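Local coordinates for protein putative enoyl-CoA hydratase/isomerase (PDB 3FDU) that probably acts on enoyl-CoA thioesters as a hydratase or isomerase of the crotonase superfamily, at residues A95-I103 with L207-L218. The protein carries 4 engineered substitutions. Sequence-based numbering, arbitrary orientation.
Sequences AARLSKPLI and LKQTKALMKHDL. With SO4 (sulfate ion), chain G.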
loop_
_atom_site.group_PDB
_atom_site.type_symbol
_atom_site.label_atom_id
_atom_site.label_comp_id
_atom_site.label_asym_id
_atom_site.label_seq_id
_atom_site.Cartn_x
_atom_site.Cartn_y
_atom_site.Cartn_z
ATOM N N ALA A 95 -19.021 -11.463 -1.072
ATOM C CA ALA A 95 -18.733 -10.066 -1.169
ATOM C C ALA A 95 -17.587 -9.819 -2.158
ATOM O O ALA A 95 -17.727 -8.990 -3.043
ATOM C CB ALA A 95 -18.432 -9.479 0.236
ATOM N N ALA A 96 -16.482 -10.562 -2.028
ATOM C CA ALA A 96 -15.364 -10.395 -2.956
ATOM C C ALA A 96 -15.780 -10.569 -4.423
ATOM O O ALA A 96 -15.264 -9.855 -5.296
ATOM C CB ALA A 96 -14.190 -11.362 -2.617
ATOM N N ARG A 97 -16.700 -11.502 -4.695
ATOM C CA ARG A 97 -17.101 -11.809 -6.087
ATOM C C ARG A 97 -18.228 -10.913 -6.662
ATOM O O ARG A 97 -18.466 -10.948 -7.868
ATOM C CB ARG A 97 -17.538 -13.282 -6.230
ATOM C CG ARG A 97 -16.418 -14.296 -6.132
ATOM C CD ARG A 97 -16.988 -15.695 -5.931
ATOM N NE ARG A 97 -15.979 -16.701 -6.265
ATOM C CZ ARG A 97 -15.796 -17.845 -5.616
ATOM N NH1 ARG A 97 -14.849 -18.686 -6.034
ATOM N NH2 ARG A 97 -16.534 -18.148 -4.551
ATOM N N LEU A 98 -18.949 -10.160 -5.827
ATOM C CA LEU A 98 -19.990 -9.233 -6.339
ATOM C C LEU A 98 -19.432 -8.374 -7.502
ATOM O O LEU A 98 -18.413 -7.706 -7.375
ATOM C CB LEU A 98 -20.524 -8.360 -5.205
ATOM C CG LEU A 98 -21.647 -7.385 -5.565
ATOM C CD1 LEU A 98 -22.902 -8.139 -5.987
ATOM C CD2 LEU A 98 -21.943 -6.471 -4.378
ATOM N N SER A 99 -20.068 -8.441 -8.659
ATOM C CA SER A 99 -19.484 -7.794 -9.844
ATOM C C SER A 99 -19.865 -6.319 -9.850
ATOM O O SER A 99 -19.275 -5.486 -10.563
ATOM C CB SER A 99 -20.024 -8.520 -11.134
ATOM O OG SER A 99 -21.300 -7.955 -11.460
ATOM N N LYS A 100 -20.879 -5.982 -9.054
ATOM C CA LYS A 100 -21.413 -4.636 -9.044
ATOM C C LYS A 100 -20.763 -3.835 -7.904
ATOM O O LYS A 100 -20.173 -4.442 -7.014
ATOM C CB LYS A 100 -22.942 -4.682 -8.832
ATOM C CG LYS A 100 -23.655 -5.404 -10.046
ATOM C CD LYS A 100 -25.159 -5.767 -9.773
ATOM C CE LYS A 100 -25.765 -6.441 -11.067
ATOM N NZ LYS A 100 -27.214 -6.720 -10.742
ATOM N N PRO A 101 -20.874 -2.498 -7.947
ATOM C CA PRO A 101 -20.181 -1.743 -6.889
ATOM C C PRO A 101 -20.828 -2.075 -5.518
ATOM O O PRO A 101 -22.072 -2.185 -5.421
ATOM C CB PRO A 101 -20.416 -0.283 -7.273
ATOM C CG PRO A 101 -20.673 -0.334 -8.873
ATOM C CD PRO A 101 -21.508 -1.619 -8.954
ATOM N N LEU A 102 -19.980 -2.258 -4.497
ATOM C CA LEU A 102 -20.399 -2.558 -3.099
ATOM C C LEU A 102 -19.940 -1.400 -2.206
ATOM O O LEU A 102 -18.728 -1.125 -2.108
ATOM C CB LEU A 102 -19.770 -3.867 -2.607
ATOM C CG LEU A 102 -20.112 -4.287 -1.150
ATOM C CD1 LEU A 102 -21.648 -4.428 -0.935
ATOM C CD2 LEU A 102 -19.430 -5.614 -0.808
ATOM N N ILE A 103 -20.897 -0.689 -1.595
ATOM C CA ILE A 103 -20.564 0.386 -0.697
ATOM C C ILE A 103 -20.958 -0.046 0.704
ATOM O O ILE A 103 -22.005 -0.650 0.871
ATOM C CB ILE A 103 -21.305 1.705 -1.055
ATOM C CG1 ILE A 103 -21.030 2.121 -2.525
ATOM C CG2 ILE A 103 -20.997 2.833 -0.046
ATOM C CD1 ILE A 103 -21.919 3.285 -2.986
ATOM N N LEU A 207 -18.761 0.411 -15.377
ATOM C CA LEU A 207 -18.544 0.052 -13.967
ATOM C C LEU A 207 -18.162 -1.394 -13.779
ATOM O O LEU A 207 -17.205 -1.706 -13.053
ATOM C CB LEU A 207 -19.755 0.467 -13.078
ATOM C CG LEU A 207 -19.840 1.970 -12.794
ATOM C CD1 LEU A 207 -21.194 2.386 -12.157
ATOM C CD2 LEU A 207 -18.656 2.535 -11.887
ATOM N N LYS A 208 -18.891 -2.303 -14.424
ATOM C CA LYS A 208 -18.597 -3.715 -14.338
ATOM C C LYS A 208 -17.208 -4.028 -14.877
ATOM O O LYS A 208 -16.446 -4.783 -14.284
ATOM C CB LYS A 208 -19.639 -4.480 -15.154
ATOM C CG LYS A 208 -19.568 -5.975 -15.077
ATOM C CD LYS A 208 -20.854 -6.602 -15.710
ATOM C CE LYS A 208 -20.906 -8.100 -15.515
ATOM N NZ LYS A 208 -19.541 -8.636 -15.664
ATOM N N GLN A 209 -16.878 -3.457 -16.037
ATOM C CA GLN A 209 -15.574 -3.755 -16.655
ATOM C C GLN A 209 -14.392 -3.148 -15.857
ATOM O O GLN A 209 -13.314 -3.704 -15.777
ATOM C CB GLN A 209 -15.566 -3.169 -18.063
ATOM C CG GLN A 209 -14.232 -3.238 -18.669
ATOM C CD GLN A 209 -13.916 -4.646 -19.034
ATOM O OE1 GLN A 209 -14.374 -5.139 -20.090
ATOM N NE2 GLN A 209 -13.156 -5.339 -18.170
ATOM N N THR A 210 -14.599 -1.972 -15.294
ATOM C CA THR A 210 -13.538 -1.305 -14.559
ATOM C C THR A 210 -13.220 -2.105 -13.280
ATOM O O THR A 210 -12.053 -2.342 -12.940
ATOM C CB THR A 210 -14.004 0.088 -14.153
ATOM O OG1 THR A 210 -14.242 0.856 -15.344
ATOM C CG2 THR A 210 -12.947 0.791 -13.264
ATOM N N LYS A 211 -14.286 -2.479 -12.578
ATOM C CA LYS A 211 -14.147 -3.324 -11.389
ATOM C C LYS A 211 -13.490 -4.696 -11.697
ATOM O O LYS A 211 -12.601 -5.180 -10.961
ATOM C CB LYS A 211 -15.512 -3.501 -10.662
ATOM C CG LYS A 211 -15.308 -4.302 -9.339
ATOM C CD LYS A 211 -16.530 -4.221 -8.382
ATOM C CE LYS A 211 -16.346 -5.197 -7.201
ATOM N NZ LYS A 211 -17.522 -4.950 -6.222
ATOM N N ALA A 212 -13.849 -5.297 -12.827
ATOM C CA ALA A 212 -13.280 -6.598 -13.235
ATOM C C ALA A 212 -11.774 -6.481 -13.462
ATOM O O ALA A 212 -11.013 -7.377 -13.038
ATOM C CB ALA A 212 -14.000 -7.147 -14.538
ATOM N N LEU A 213 -11.340 -5.387 -14.106
ATOM C CA LEU A 213 -9.903 -5.116 -14.286
ATOM C C LEU A 213 -9.134 -4.865 -12.961
ATOM O O LEU A 213 -7.996 -5.338 -12.781
ATOM C CB LEU A 213 -9.697 -3.923 -15.197
ATOM C CG LEU A 213 -9.922 -4.216 -16.713
ATOM C CD1 LEU A 213 -10.154 -2.875 -17.475
ATOM C CD2 LEU A 213 -8.760 -5.021 -17.329
ATOM N N MET A 214 -9.742 -4.073 -12.072
ATOM C CA MET A 214 -9.121 -3.813 -10.736
ATOM C C MET A 214 -9.000 -5.119 -9.946
ATOM O O MET A 214 -8.079 -5.310 -9.130
ATOM C CB MET A 214 -9.961 -2.803 -9.949
ATOM C CG MET A 214 -10.124 -1.397 -10.633
ATOM S SD MET A 214 -11.159 -0.203 -9.713
ATOM C CE MET A 214 -10.171 -0.044 -8.231
ATOM N N LYS A 215 -9.963 -6.011 -10.168
ATOM C CA LYS A 215 -9.965 -7.293 -9.474
ATOM C C LYS A 215 -9.538 -8.446 -10.384
ATOM O O LYS A 215 -10.080 -9.561 -10.303
ATOM C CB LYS A 215 -11.324 -7.562 -8.798
ATOM C CG LYS A 215 -11.741 -6.331 -7.941
ATOM C CD LYS A 215 -12.951 -6.637 -6.985
ATOM C CE LYS A 215 -12.542 -7.509 -5.835
ATOM N NZ LYS A 215 -13.562 -7.376 -4.763
ATOM N N HIS A 216 -8.519 -8.177 -11.186
ATOM C CA HIS A 216 -7.990 -9.158 -12.111
ATOM C C HIS A 216 -7.447 -10.358 -11.324
ATOM O O HIS A 216 -7.410 -11.413 -11.877
ATOM C CB HIS A 216 -6.840 -8.563 -12.950
ATOM C CG HIS A 216 -5.625 -8.229 -12.126
ATOM N ND1 HIS A 216 -4.497 -9.023 -12.105
ATOM C CD2 HIS A 216 -5.362 -7.187 -11.290
ATOM C CE1 HIS A 216 -3.597 -8.501 -11.287
ATOM N NE2 HIS A 216 -4.087 -7.379 -10.793
ATOM N N ASP A 217 -7.016 -10.184 -10.060
ATOM C CA ASP A 217 -6.469 -11.300 -9.233
ATOM C C ASP A 217 -7.490 -11.938 -8.294
ATOM O O ASP A 217 -7.105 -12.562 -7.291
ATOM C CB ASP A 217 -5.297 -10.811 -8.385
ATOM C CG ASP A 217 -5.682 -9.625 -7.507
ATOM O OD1 ASP A 217 -6.760 -9.005 -7.745
ATOM O OD2 ASP A 217 -4.907 -9.301 -6.591
ATOM N N LEU A 218 -8.778 -11.809 -8.617
ATOM C CA LEU A 218 -9.849 -12.381 -7.790
ATOM C C LEU A 218 -9.574 -13.830 -7.390
ATOM O O LEU A 218 -9.805 -14.224 -6.218
ATOM C CB LEU A 218 -11.231 -12.251 -8.479
ATOM C CG LEU A 218 -12.508 -12.706 -7.724
ATOM C CD1 LEU A 218 -12.623 -12.059 -6.310
ATOM C CD2 LEU A 218 -13.815 -12.427 -8.537
HETATM S S SO4 G . -16.288 -21.241 -3.435
HETATM O O1 SO4 G . -15.026 -20.947 -4.134
HETATM O O2 SO4 G . -16.538 -22.674 -3.425
HETATM O O3 SO4 G . -16.281 -20.710 -2.073
HETATM O O4 SO4 G . -17.370 -20.519 -4.112
HETATM O O HOH W 1 -16.565 -6.596 -4.149
HETATM O O HOH W 2 -17.031 -6.448 -12.156
HETATM O O HOH W 3 -18.964 -2.706 -11.143
#
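Lys211 reaches from helix 204-214 to the backbone carbonyls of Leu98 and Lys100, in the loop between helix 87-97 and strand 102-106. Its CB points at that loop, and with CG anti to the backbone N (chi1 -175°) the chain runs out fully extended. Lys211 CD passes Ser99 O at 3.7 Å, its CE lies 3.3 Å from Leu98 O, and NZ ends among carbonyls. Lys211 NZ donates to Lys100 O at 2.8 Å, from 40° above the carbonyl plane, and more weakly to Leu98 O. NZ also donates to a water, 2.8 Å away, that lies near Ala95 O, and Asp122 forms a salt bridge with the same nitrogen. Lysine suits this place: its long methylene chain spans from helix to loop, while the ammonium group serves several acceptors and probably has its charge balanced by Asp122. Four residues on, where the chain leaves helix 204-214, Lys215 bends at chi3 (73°), so that Lys215 NZ donates a hydrogen bond to Ala96 O at 3.1 Å, in the carbonyl plane and on a lone pair. Small Ala96 lets Leu218 CD1 come within 4.1 Å of its CB. Asp122 also accepts from Leu102 N, tying the lysine to the central sheet of this crotonase-type fold, where strand 102-106 runs between strands 52-57 and 123-126; helix 204-214 packs outside the loop, against a second subunit.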